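Local coordinates for ABC transporter, periplasmic solute-binding protein (PDB 4WED) that probably captures a solute, perhaps a peptide or a nickel complex, in the periplasm and hands it to an ABC importer, at residues L49-H54 with R170-K175; W58-L63 with S202-Y207; E100-Q105 with G209-K214; D241-G244 with I248-L251. All coordinates share one frame; numbering follows the deposited sequence.

Contact 1 (L49-H54 with R170-K175)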
loop_
_atom_site.group_PDB
_atom_site.type_symbol
_atom_site.label_atom_id
_atom_site.label_comp_id
_atom_site.label_asym_id
_atom_site.label_seq_id
_atom_site.Cartn_x
_atom_site.Cartn_y
_atom_site.Cartn_z
ATOM N N LEU A 49 20.922 -5.314 -5.075
ATOM C CA LEU A 49 19.737 -6.165 -4.916
ATOM C C LEU A 49 19.721 -7.002 -3.650
ATOM O O LEU A 49 18.848 -7.870 -3.512
ATOM C CB LEU A 49 19.644 -7.113 -6.112
ATOM C CG LEU A 49 19.649 -6.434 -7.485
ATOM C CD1 LEU A 49 19.702 -7.468 -8.589
ATOM C CD2 LEU A 49 18.410 -5.570 -7.668
ATOM N N ASP A 50 20.696 -6.776 -2.764
ATOM C CA ASP A 50 20.802 -7.488 -1.484
ATOM C C ASP A 50 19.393 -7.627 -0.881
ATOM O O ASP A 50 18.794 -6.631 -0.469
ATOM C CB ASP A 50 21.737 -6.717 -0.549
ATOM C CG ASP A 50 22.153 -7.511 0.667
ATOM O OD1 ASP A 50 21.367 -8.382 1.090
ATOM O OD2 ASP A 50 23.267 -7.246 1.217
ATOM N N PRO A 51 18.853 -8.854 -0.844
ATOM C CA PRO A 51 17.448 -9.025 -0.428
ATOM C C PRO A 51 17.238 -8.749 1.045
ATOM O O PRO A 51 16.098 -8.717 1.513
ATOM C CB PRO A 51 17.155 -10.498 -0.755
ATOM C CG PRO A 51 18.472 -11.179 -0.707
ATOM C CD PRO A 51 19.509 -10.148 -1.134
ATOM N N GLN A 52 18.325 -8.575 1.781
ATOM C CA GLN A 52 18.257 -8.125 3.178
ATOM C C GLN A 52 18.864 -6.741 3.395
ATOM O O GLN A 52 19.282 -6.422 4.485
ATOM C CB GLN A 52 18.913 -9.163 4.106
ATOM C CG GLN A 52 18.076 -10.424 4.269
ATOM C CD GLN A 52 18.290 -11.446 3.183
ATOM O OE1 GLN A 52 19.416 -11.665 2.742
ATOM N NE2 GLN A 52 17.218 -12.129 2.778
ATOM N N SER A 53 18.881 -5.901 2.372
ATOM C CA SER A 53 19.204 -4.513 2.596
ATOM C C SER A 53 18.140 -3.591 1.973
ATOM O O SER A 53 17.069 -4.064 1.615
ATOM C CB SER A 53 20.609 -4.215 2.087
ATOM O OG SER A 53 21.106 -3.115 2.809
ATOM N N HIS A 54 18.432 -2.292 1.835
ATOM C CA HIS A 54 17.402 -1.302 1.453
ATOM C C HIS A 54 17.753 -0.378 0.259
ATOM O O HIS A 54 17.265 0.759 0.175
ATOM C CB HIS A 54 17.007 -0.473 2.688
ATOM C CG HIS A 54 18.103 0.403 3.226
ATOM N ND1 HIS A 54 19.192 -0.097 3.911
ATOM C CD2 HIS A 54 18.251 1.750 3.218
ATOM C CE1 HIS A 54 19.979 0.901 4.277
ATOM N NE2 HIS A 54 19.426 2.031 3.877
ATOM N N ARG A 170 13.005 -12.759 1.899
ATOM C CA ARG A 170 13.117 -13.680 0.770
ATOM C C ARG A 170 14.437 -14.394 0.757
ATOM O O ARG A 170 15.305 -14.061 1.547
ATOM C CB ARG A 170 12.794 -12.966 -0.532
ATOM C CG ARG A 170 11.456 -12.239 -0.411
ATOM C CD ARG A 170 10.852 -11.919 -1.760
ATOM N NE ARG A 170 9.527 -11.364 -1.611
ATOM C CZ ARG A 170 8.723 -11.085 -2.643
ATOM N NH1 ARG A 170 9.133 -11.302 -3.905
ATOM N NH2 ARG A 170 7.512 -10.583 -2.426
ATOM N N PHE A 171 14.572 -15.349 -0.167
ATOM C CA PHE A 171 15.560 -16.431 -0.104
ATOM C C PHE A 171 16.683 -16.435 -1.162
ATOM O O PHE A 171 16.456 -16.560 -2.402
ATOM C CB PHE A 171 14.802 -17.753 -0.050
ATOM C CG PHE A 171 13.954 -17.861 1.185
ATOM C CD1 PHE A 171 12.678 -17.305 1.209
ATOM C CD2 PHE A 171 14.465 -18.425 2.363
ATOM C CE1 PHE A 171 11.900 -17.357 2.353
ATOM C CE2 PHE A 171 13.691 -18.469 3.518
ATOM C CZ PHE A 171 12.405 -17.917 3.519
ATOM N N LEU A 172 17.913 -16.298 -0.635
ATOM C CA LEU A 172 19.126 -16.138 -1.422
ATOM C C LEU A 172 19.938 -17.388 -1.280
ATOM O O LEU A 172 20.130 -17.859 -0.174
ATOM C CB LEU A 172 19.933 -14.963 -0.866
ATOM C CG LEU A 172 21.383 -14.752 -1.336
ATOM C CD1 LEU A 172 21.454 -14.275 -2.792
ATOM C CD2 LEU A 172 22.068 -13.741 -0.435
ATOM N N SER A 173 20.480 -17.895 -2.376
ATOM C CA SER A 173 21.276 -19.120 -2.313
ATOM C C SER A 173 22.420 -19.003 -1.305
ATOM O O SER A 173 23.297 -18.168 -1.448
ATOM C CB SER A 173 21.824 -19.463 -3.686
ATOM O OG SER A 173 22.851 -20.431 -3.620
ATOM N N PRO A 174 22.440 -19.872 -0.292
ATOM C CA PRO A 174 23.596 -19.932 0.640
ATOM C C PRO A 174 24.990 -20.124 0.023
ATOM O O PRO A 174 25.960 -19.707 0.651
ATOM C CB PRO A 174 23.287 -21.127 1.517
ATOM C CG PRO A 174 21.836 -21.351 1.367
ATOM C CD PRO A 174 21.427 -20.881 0.021
ATOM N N LYS A 175 25.112 -20.748 -1.157
ATOM C CA LYS A 175 26.461 -20.957 -1.756
ATOM C C LYS A 175 26.856 -19.747 -2.576
ATOM O O LYS A 175 28.008 -19.600 -2.936
ATOM C CB LYS A 175 26.534 -22.210 -2.631
HETATM O O HOH W 1 14.183 -10.407 0.760
#

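Contact 2 (W58-L63 with S202-Y207). With NA (sodium ion), chain B.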
loop_
_atom_site.group_PDB
_atom_site.type_symbol
_atom_site.label_atom_id
_atom_site.label_comp_id
_atom_site.label_asym_id
_atom_site.label_seq_id
_atom_site.Cartn_x
_atom_site.Cartn_y
_atom_site.Cartn_z
ATOM N N TRP A 58 12.254 -2.439 -5.336
ATOM C CA TRP A 58 11.582 -3.670 -4.861
ATOM C C TRP A 58 11.093 -4.559 -5.997
ATOM O O TRP A 58 11.331 -5.753 -6.009
ATOM C CB TRP A 58 10.406 -3.330 -3.950
ATOM C CG TRP A 58 10.790 -2.579 -2.695
ATOM C CD1 TRP A 58 11.198 -3.106 -1.522
ATOM C CD2 TRP A 58 10.753 -1.157 -2.503
ATOM N NE1 TRP A 58 11.454 -2.109 -0.606
ATOM C CE2 TRP A 58 11.168 -0.904 -1.178
ATOM C CE3 TRP A 58 10.396 -0.077 -3.325
ATOM C CZ2 TRP A 58 11.263 0.383 -0.657
ATOM C CZ3 TRP A 58 10.488 1.210 -2.816
ATOM C CH2 TRP A 58 10.926 1.431 -1.484
ATOM N N ALA A 59 10.415 -3.966 -6.966
ATOM C CA ALA A 59 9.890 -4.725 -8.079
ATOM C C ALA A 59 10.941 -5.543 -8.824
ATOM O O ALA A 59 10.640 -6.564 -9.413
ATOM C CB ALA A 59 9.183 -3.780 -9.025
ATOM N N ILE A 60 12.184 -5.111 -8.789
ATOM C CA ILE A 60 13.276 -5.856 -9.448
ATOM C C ILE A 60 13.630 -7.063 -8.654
ATOM O O ILE A 60 13.804 -8.140 -9.222
ATOM C CB ILE A 60 14.575 -5.023 -9.561
ATOM C CG1 ILE A 60 14.341 -3.724 -10.350
ATOM C CG2 ILE A 60 15.685 -5.814 -10.237
ATOM C CD1 ILE A 60 13.822 -3.897 -11.772
ATOM N N GLN A 61 13.669 -6.907 -7.342
ATOM C CA GLN A 61 13.941 -7.993 -6.416
ATOM C C GLN A 61 12.882 -9.054 -6.567
ATOM O O GLN A 61 13.151 -10.230 -6.490
ATOM C CB GLN A 61 13.972 -7.474 -4.989
ATOM C CG GLN A 61 15.316 -6.944 -4.562
ATOM C CD GLN A 61 15.226 -5.949 -3.447
ATOM O OE1 GLN A 61 14.400 -5.064 -3.457
ATOM N NE2 GLN A 61 16.085 -6.093 -2.473
ATOM N N ASP A 62 11.666 -8.610 -6.816
ATOM C CA ASP A 62 10.536 -9.494 -6.974
ATOM C C ASP A 62 10.684 -10.407 -8.173
ATOM O O ASP A 62 10.014 -11.414 -8.266
ATOM C CB ASP A 62 9.260 -8.683 -7.044
ATOM C CG ASP A 62 8.043 -9.533 -7.135
ATOM O OD1 ASP A 62 7.891 -10.490 -6.379
ATOM O OD2 ASP A 62 7.223 -9.229 -7.984
ATOM N N LEU A 63 11.546 -10.028 -9.101
ATOM C CA LEU A 63 11.860 -10.843 -10.270
ATOM C C LEU A 63 12.518 -12.194 -10.030
ATOM O O LEU A 63 12.247 -13.137 -10.728
ATOM C CB LEU A 63 12.724 -10.045 -11.226
ATOM C CG LEU A 63 11.953 -8.950 -11.919
ATOM C CD1 LEU A 63 12.923 -8.039 -12.628
ATOM C CD2 LEU A 63 10.989 -9.597 -12.889
ATOM N N SER A 202 18.723 -3.105 -17.040
ATOM C CA SER A 202 18.985 -4.411 -16.429
ATOM C C SER A 202 18.218 -5.463 -17.247
ATOM O O SER A 202 17.064 -5.232 -17.653
ATOM C CB SER A 202 18.517 -4.433 -14.943
ATOM O OG SER A 202 19.396 -3.656 -14.124
ATOM N N VAL A 203 18.836 -6.627 -17.429
ATOM C CA VAL A 203 18.352 -7.616 -18.382
ATOM C C VAL A 203 18.207 -8.992 -17.721
ATOM O O VAL A 203 19.206 -9.502 -17.141
ATOM C CB VAL A 203 19.388 -7.686 -19.522
ATOM C CG1 VAL A 203 18.999 -8.663 -20.623
ATOM C CG2 VAL A 203 19.601 -6.305 -20.116
ATOM N N PHE A 204 17.013 -9.610 -17.836
ATOM C CA PHE A 204 16.738 -10.936 -17.234
ATOM C C PHE A 204 16.271 -11.980 -18.262
ATOM O O PHE A 204 15.607 -11.599 -19.228
ATOM C CB PHE A 204 15.684 -10.798 -16.179
ATOM C CG PHE A 204 15.918 -9.674 -15.218
ATOM C CD1 PHE A 204 16.621 -9.901 -14.024
ATOM C CD2 PHE A 204 15.398 -8.390 -15.467
ATOM C CE1 PHE A 204 16.845 -8.855 -13.125
ATOM C CE2 PHE A 204 15.622 -7.344 -14.576
ATOM C CZ PHE A 204 16.343 -7.574 -13.401
ATOM N N GLU A 205 16.641 -13.267 -18.070
ATOM C CA GLU A 205 16.201 -14.419 -18.912
ATOM C C GLU A 205 15.483 -15.508 -18.100
ATOM O O GLU A 205 15.887 -15.800 -16.999
ATOM C CB GLU A 205 17.377 -15.089 -19.552
ATOM N N HIS A 206 14.447 -16.129 -18.671
ATOM C CA HIS A 206 13.607 -17.130 -17.982
ATOM C C HIS A 206 14.491 -18.154 -17.264
ATOM O O HIS A 206 15.451 -18.604 -17.844
ATOM C CB HIS A 206 12.651 -17.831 -18.980
ATOM N N TYR A 207 14.206 -18.488 -15.996
ATOM C CA TYR A 207 15.020 -19.485 -15.285
ATOM C C TYR A 207 14.484 -20.884 -15.533
ATOM O O TYR A 207 13.384 -21.210 -15.131
ATOM C CB TYR A 207 15.074 -19.230 -13.777
ATOM C CG TYR A 207 15.651 -20.411 -13.003
ATOM C CD1 TYR A 207 16.838 -21.026 -13.416
ATOM C CD2 TYR A 207 15.029 -20.910 -11.866
ATOM C CE1 TYR A 207 17.357 -22.102 -12.739
ATOM C CE2 TYR A 207 15.565 -21.985 -11.166
ATOM C CZ TYR A 207 16.718 -22.577 -11.621
ATOM O OH TYR A 207 17.265 -23.641 -10.962
HETATM NA NA NA B . 5.396 -10.576 -7.401
HETATM O O HOH W 2 5.572 -11.484 -5.005
HETATM O O HOH W 3 4.643 -9.731 -9.563
HETATM O O HOH W 4 6.760 -12.004 -8.048
#

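Contact 3 (E100-Q105 with G209-K214). With FMT (formic acid), chain C.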
loop_
_atom_site.group_PDB
_atom_site.type_symbol
_atom_site.label_atom_id
_atom_site.label_comp_id
_atom_site.label_asym_id
_atom_site.label_seq_id
_atom_site.Cartn_x
_atom_site.Cartn_y
_atom_site.Cartn_z
ATOM N N GLU A 100 8.898 -28.963 -1.815
ATOM C CA GLU A 100 9.944 -29.896 -2.276
ATOM C C GLU A 100 10.248 -29.641 -3.752
ATOM O O GLU A 100 9.414 -29.105 -4.466
ATOM C CB GLU A 100 9.498 -31.368 -2.066
ATOM N N GLY A 101 11.461 -29.982 -4.183
ATOM C CA GLY A 101 11.837 -29.907 -5.596
ATOM C C GLY A 101 12.159 -28.510 -6.097
ATOM O O GLY A 101 12.065 -28.216 -7.292
ATOM N N VAL A 102 12.551 -27.646 -5.177
ATOM C CA VAL A 102 12.900 -26.289 -5.502
ATOM C C VAL A 102 14.415 -26.154 -5.525
ATOM O O VAL A 102 15.112 -26.574 -4.611
ATOM C CB VAL A 102 12.332 -25.334 -4.463
ATOM C CG1 VAL A 102 12.816 -23.912 -4.715
ATOM C CG2 VAL A 102 10.803 -25.420 -4.460
ATOM N N LYS A 103 14.912 -25.535 -6.577
ATOM C CA LYS A 103 16.327 -25.249 -6.694
ATOM C C LYS A 103 16.532 -23.739 -6.803
ATOM O O LYS A 103 15.684 -22.993 -7.367
ATOM C CB LYS A 103 16.926 -25.974 -7.906
ATOM C CG LYS A 103 17.404 -27.396 -7.640
ATOM C CD LYS A 103 18.324 -27.864 -8.760
ATOM N N PHE A 104 17.638 -23.286 -6.218
ATOM C CA PHE A 104 18.093 -21.913 -6.417
ATOM C C PHE A 104 18.637 -21.799 -7.812
ATOM O O PHE A 104 19.006 -22.810 -8.406
ATOM C CB PHE A 104 19.202 -21.561 -5.438
ATOM C CG PHE A 104 18.714 -21.380 -4.061
ATOM C CD1 PHE A 104 18.156 -20.181 -3.682
ATOM C CD2 PHE A 104 18.796 -22.428 -3.121
ATOM C CE1 PHE A 104 17.693 -20.007 -2.378
ATOM C CE2 PHE A 104 18.296 -22.265 -1.831
ATOM C CZ PHE A 104 17.755 -21.050 -1.461
ATOM N N GLN A 105 18.737 -20.576 -8.319
ATOM C CA GLN A 105 19.201 -20.371 -9.706
ATOM C C GLN A 105 20.636 -20.921 -9.934
ATOM O O GLN A 105 20.965 -21.328 -11.021
ATOM C CB GLN A 105 19.055 -18.904 -10.106
ATOM C CG GLN A 105 17.590 -18.489 -10.174
ATOM C CD GLN A 105 17.337 -16.987 -10.262
ATOM O OE1 GLN A 105 18.254 -16.160 -10.297
ATOM N NE2 GLN A 105 16.056 -16.632 -10.296
ATOM N N GLY A 209 14.099 -24.980 -15.122
ATOM C CA GLY A 209 13.986 -25.694 -13.851
ATOM C C GLY A 209 13.562 -24.771 -12.715
ATOM O O GLY A 209 13.808 -25.075 -11.560
ATOM N N TYR A 210 12.964 -23.627 -13.047
ATOM C CA TYR A 210 12.144 -22.881 -12.094
ATOM C C TYR A 210 11.016 -23.797 -11.724
ATOM O O TYR A 210 10.489 -24.517 -12.562
ATOM C CB TYR A 210 11.555 -21.608 -12.695
ATOM C CG TYR A 210 10.530 -20.905 -11.793
ATOM C CD1 TYR A 210 10.841 -20.552 -10.493
ATOM C CD2 TYR A 210 9.258 -20.584 -12.268
ATOM C CE1 TYR A 210 9.906 -19.939 -9.670
ATOM C CE2 TYR A 210 8.324 -19.972 -11.459
ATOM C CZ TYR A 210 8.652 -19.641 -10.176
ATOM O OH TYR A 210 7.705 -19.019 -9.421
ATOM N N TRP A 211 10.655 -23.768 -10.462
ATOM C CA TRP A 211 9.727 -24.739 -9.936
ATOM C C TRP A 211 8.292 -24.557 -10.395
ATOM O O TRP A 211 7.605 -25.532 -10.576
ATOM C CB TRP A 211 9.788 -24.727 -8.417
ATOM C CG TRP A 211 9.284 -23.470 -7.734
ATOM C CD1 TRP A 211 10.034 -22.413 -7.286
ATOM C CD2 TRP A 211 7.932 -23.190 -7.352
ATOM N NE1 TRP A 211 9.221 -21.479 -6.670
ATOM C CE2 TRP A 211 7.930 -21.932 -6.692
ATOM C CE3 TRP A 211 6.726 -23.882 -7.496
ATOM C CZ2 TRP A 211 6.767 -21.352 -6.184
ATOM C CZ3 TRP A 211 5.568 -23.303 -6.994
ATOM C CH2 TRP A 211 5.599 -22.046 -6.338
ATOM N N GLY A 212 7.846 -23.312 -10.551
ATOM C CA GLY A 212 6.444 -22.980 -10.848
ATOM C C GLY A 212 6.248 -22.753 -12.334
ATOM O O GLY A 212 7.027 -23.269 -13.134
ATOM N N ASP A 213 5.219 -21.991 -12.708
ATOM C CA ASP A 213 4.934 -21.688 -14.125
ATOM C C ASP A 213 5.942 -20.693 -14.689
ATOM O O ASP A 213 6.248 -19.651 -14.068
ATOM C CB ASP A 213 3.528 -21.092 -14.320
ATOM C CG ASP A 213 2.402 -22.004 -13.810
ATOM O OD1 ASP A 213 2.266 -23.167 -14.264
ATOM O OD2 ASP A 213 1.629 -21.534 -12.970
ATOM N N LYS A 214 6.427 -21.000 -15.883
ATOM C CA LYS A 214 7.391 -20.159 -16.547
ATOM C C LYS A 214 6.661 -19.177 -17.452
ATOM O O LYS A 214 5.684 -19.556 -18.097
ATOM C CB LYS A 214 8.348 -21.025 -17.385
HETATM C C FMT C . 4.181 -19.873 -9.247
HETATM O O1 FMT C . 3.765 -20.211 -10.336
HETATM O O2 FMT C . 3.715 -18.775 -8.673
#

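Contact 4 (D241-G244 with I248-L251)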
loop_
_atom_site.group_PDB
_atom_site.type_symbol
_atom_site.label_atom_id
_atom_site.label_comp_id
_atom_site.label_asym_id
_atom_site.label_seq_id
_atom_site.Cartn_x
_atom_site.Cartn_y
_atom_site.Cartn_z
ATOM N N ASP A 241 7.283 -1.541 -23.681
ATOM C CA ASP A 241 5.973 -2.174 -23.648
ATOM C C ASP A 241 5.156 -1.793 -22.444
ATOM O O ASP A 241 3.975 -1.951 -22.474
ATOM C CB ASP A 241 6.106 -3.687 -23.617
ATOM C CG ASP A 241 6.780 -4.224 -24.832
ATOM O OD1 ASP A 241 6.278 -4.006 -25.969
ATOM O OD2 ASP A 241 7.814 -4.889 -24.633
ATOM N N LEU A 242 5.801 -1.279 -21.406
ATOM C CA LEU A 242 5.175 -1.144 -20.103
ATOM C C LEU A 242 5.628 0.053 -19.286
ATOM O O LEU A 242 6.803 0.299 -19.146
ATOM C CB LEU A 242 5.500 -2.392 -19.320
ATOM C CG LEU A 242 4.392 -2.910 -18.447
ATOM C CD1 LEU A 242 3.090 -3.070 -19.223
ATOM C CD2 LEU A 242 4.867 -4.226 -17.867
ATOM N N VAL A 243 4.690 0.813 -18.751
ATOM C CA VAL A 243 5.051 1.955 -17.922
ATOM C C VAL A 243 4.046 2.052 -16.780
ATOM O O VAL A 243 2.889 1.638 -16.937
ATOM C CB VAL A 243 5.107 3.244 -18.769
ATOM C CG1 VAL A 243 3.754 3.534 -19.385
ATOM C CG2 VAL A 243 5.633 4.434 -17.966
ATOM N N GLY A 244 4.507 2.536 -15.625
ATOM C CA GLY A 244 3.652 2.700 -14.439
ATOM C C GLY A 244 4.318 2.272 -13.150
ATOM O O GLY A 244 5.424 1.696 -13.154
ATOM N N ILE A 248 8.288 2.381 -9.403
ATOM C CA ILE A 248 8.922 1.770 -10.560
ATOM C C ILE A 248 9.103 2.863 -11.623
ATOM O O ILE A 248 10.218 3.325 -11.860
ATOM C CB ILE A 248 8.083 0.561 -11.048
ATOM C CG1 ILE A 248 8.020 -0.536 -9.958
ATOM C CG2 ILE A 248 8.618 0.006 -12.348
ATOM C CD1 ILE A 248 6.911 -1.543 -10.194
ATOM N N ALA A 249 8.010 3.303 -12.223
ATOM C CA ALA A 249 8.063 4.338 -13.267
ATOM C C ALA A 249 6.733 5.083 -13.288
ATOM O O ALA A 249 5.909 4.839 -14.157
ATOM C CB ALA A 249 8.351 3.714 -14.627
ATOM N N PRO A 250 6.521 5.988 -12.310
ATOM C CA PRO A 250 5.217 6.576 -12.137
ATOM C C PRO A 250 4.663 7.217 -13.419
ATOM O O PRO A 250 5.400 7.639 -14.295
ATOM C CB PRO A 250 5.448 7.647 -11.069
ATOM C CG PRO A 250 6.680 7.234 -10.370
ATOM C CD PRO A 250 7.517 6.647 -11.451
ATOM N N LEU A 251 3.349 7.297 -13.470
ATOM C CA LEU A 251 2.649 7.762 -14.629
ATOM C C LEU A 251 1.442 8.506 -14.090
ATOM O O LEU A 251 0.480 7.878 -13.659
ATOM C CB LEU A 251 2.230 6.532 -15.404
ATOM C CG LEU A 251 1.356 6.676 -16.626
ATOM C CD1 LEU A 251 2.193 7.180 -17.778
ATOM C CD2 LEU A 251 0.754 5.325 -16.968
#

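Contact 1 (L49-H54 with R170-K175)
The main chains of 49-54 and 170-175 draw nearest at P51 and R170, whose CA atoms are 6.5 Å apart, and a single water spans the interval between them. It donates to P51 O at 2.7 Å and accepts from R170 N at 2.9 Å, so a carbonyl and an amide too far apart to pair directly are both satisfied. Next to this bridge the P51 ring presents its CG corner to the L172 side chain, and CG meets L172 CB at 4.1 Å, the two side chains crossing at about a right angle. Q52 brings the polar group to the interface. A bend at chi2 (85°) folds its amide back toward the second loop and leaves Q52 NE2 3.0 Å from R170 O; the same nitrogen is hydrogen-bonded to P168 O, so it sits among the carbonyls of that loop.

The R170 guanidinium leads the other way: NE is held by Y165 O, NH2 by S164 O, and NH1 by F65 O and by D62, a ligand of the sodium ion. The opposing turn is held by local bonds. S53 N donates to D50 O at 2.9 Å, closing the reversal, while Q52 N reaches D50 OD1 at 3.1 Å, meeting the anti side of that oxygen 31° out of the carboxylate plane. Two familiar motifs thus overlap here, an Asx turn led by D50 and a type I beta turn from D50 to S53, and together they shape the loop between strand 37-42 and helix 58-61.

Contact 2 (W58-L63 with S202-Y207)
I60 and L63, three residues apart on the turn that includes helix 58-61, pack on F204 of strand 201-206 in a helix-on-sheet contact; the strand is an inner member of the mixed sheet that also holds 37-42, 219-224 and 192-197. Everything that passes between the segments is apolar. The L63 branch ending in CD1 comes down over one face of the F204 ring as a CH-pi contact, CD1 standing 3.7 Å from the centroid and 23° off the normal. The methyl is displaced toward the rim, and L63 CD1 is only 3.4 Å from F204 CE2, which makes this the tight side of the contact. I60 approaches obliquely with its CG2 methyl, which chi1 (-59°) sets anti to the backbone N and which lies 3.7 Å from F204 CZ. Both aliphatic chains cross the phenylalanine at about a right angle.

The helical turn sets their spacing, with L63 N donating to I60 O at 2.9 Å. W192 and L220, on the strands flanking F204, complete the apolar surroundings of L63 and the ring. Were F204 reduced to an alanine, a gap would probably open beside L63 CD1 and I60 CG2, with W192 and L220 left as the support of L63 on the sheet.

D62, between the two packing residues, leaves the turn in a different direction, away from F204, and binds the sodium ion together with D515 and three waters. The carboxylate grips the ion with both oxygens but unequally, D62 OD2 at 2.3 Å from the sodium and D62 OD1 at 2.7 Å.

Contact 3 (E100-Q105 with G209-K214)
The W211 indole is sandwiched between V102 from the facing loop and Y210 from its own: V102 CG2 lies over one face, 4.1 Å from W211 CG, and the hydroxyl of Y210 stands 3.8 Å above the plane of the opposite face, offset toward the rim. The Y210 ring is covered in turn, with G212 N 3.4 Å above its centre and D213 O at its edge, in the ring plane. V102 and W211 run side by side and point the same way, so the second valine methyl also finds the indole, CG1 reaching W211 CD1 at 4.1 Å. That alignment depends on the tryptophan holding its CG between the backbone N and the carbonyl carbon (chi1 67°), the crowded position.

In terms of the fold, a loop that follows strand 93-98 of the four-stranded antiparallel sheet meets the connection between strands 201-206 and 219-224 of the mixed sheet. G101 borders the indole with its carbonyl, G101 O lying 4.3 Å from W211 CB. The polar ends of the aromatic pair converge on one carboxylate, E66, whose OE1 takes W211 NE1 and whose OE2 pairs with Y210 OH; E66 thereby fixes the place of the hydroxyl and the direction of the indole N-H, and opposes a flip of the indole. Replacing W211 by an alanine removes the indole face from V102 CG1 and CG2 and would probably leave E66 OE1 without its N-H partner.

Further along the connection a formic acid molecule, probably from the crystallisation liquor, touches the far end of the indole, its carbon 3.9 Å from W211 CH2. D213 N makes a weak hydrogen bond to its O1 at 3.3 Å.

Contact 4 (D241-G244 with I248-L251)
G244 forms the tightly packed part of this contact, pressed against I248, A249 and L251 as the chain folds back on itself. G244 O lies 3.6 Å from I248 CB and 3.8 Å from A249 CB, while L251 CB stands 4.2 Å from G244 CA. At the G244 backbone angles (phi 138°, psi 173°) a side chain would collide with the carbonyl oxygen of V243, so glycine suits the place. V243 adds a second layer. Its CG2, anti to the backbone N, comes to 3.8 Å from A249 O, and its other branch meets L251, V243 CG1 to L251 CD2 at 4.2 Å. R231 and L235 of helix 228-237 close over V243.

The polar link is much looser: A249 N donates to G244 O at 3.2 Å, but the bond is weak and bent, at 133°. Close packing round the G244 backbone and the V243 branches makes up most of the contact. P250 marks the more open side, partly exposed, its CB directed away from strand 242-244, although its carbonyl is taken by R231 NH2. I248 packs on I42 of strand 37-42 and W498 of strand 488-500.

The whole forms a compact chain reversal after a short strand, 242-244, paired antiparallel with the long strand 488-500, and delivers the chain from that sheet into helix 253-261.

Overall arrangement
From the N terminus the chain lays down 49-54, 58-63 and 100-105 in turn, then returns with 170-175, 202-207 and 209-214 in the same order, so contacts 1, 2 and 3 all cross one another. Each closes a loop of more than a hundred residues: contact 1 joins two loops, contact 2 sets helix 58-61 on the mixed sheet, and contact 3 ties the loop after strand 93-98 to the 201-206/219-224 connection. They also touch: the R170-D62 salt bridge joins contacts 1 and 2, F104 packs on L172 and S173 between 1 and 3, and a probable hydrogen bond from Y207 to F104 links 2 and 3. Contact 4 follows in series as a short local loop, meeting contact 2 where I248 packs on A59.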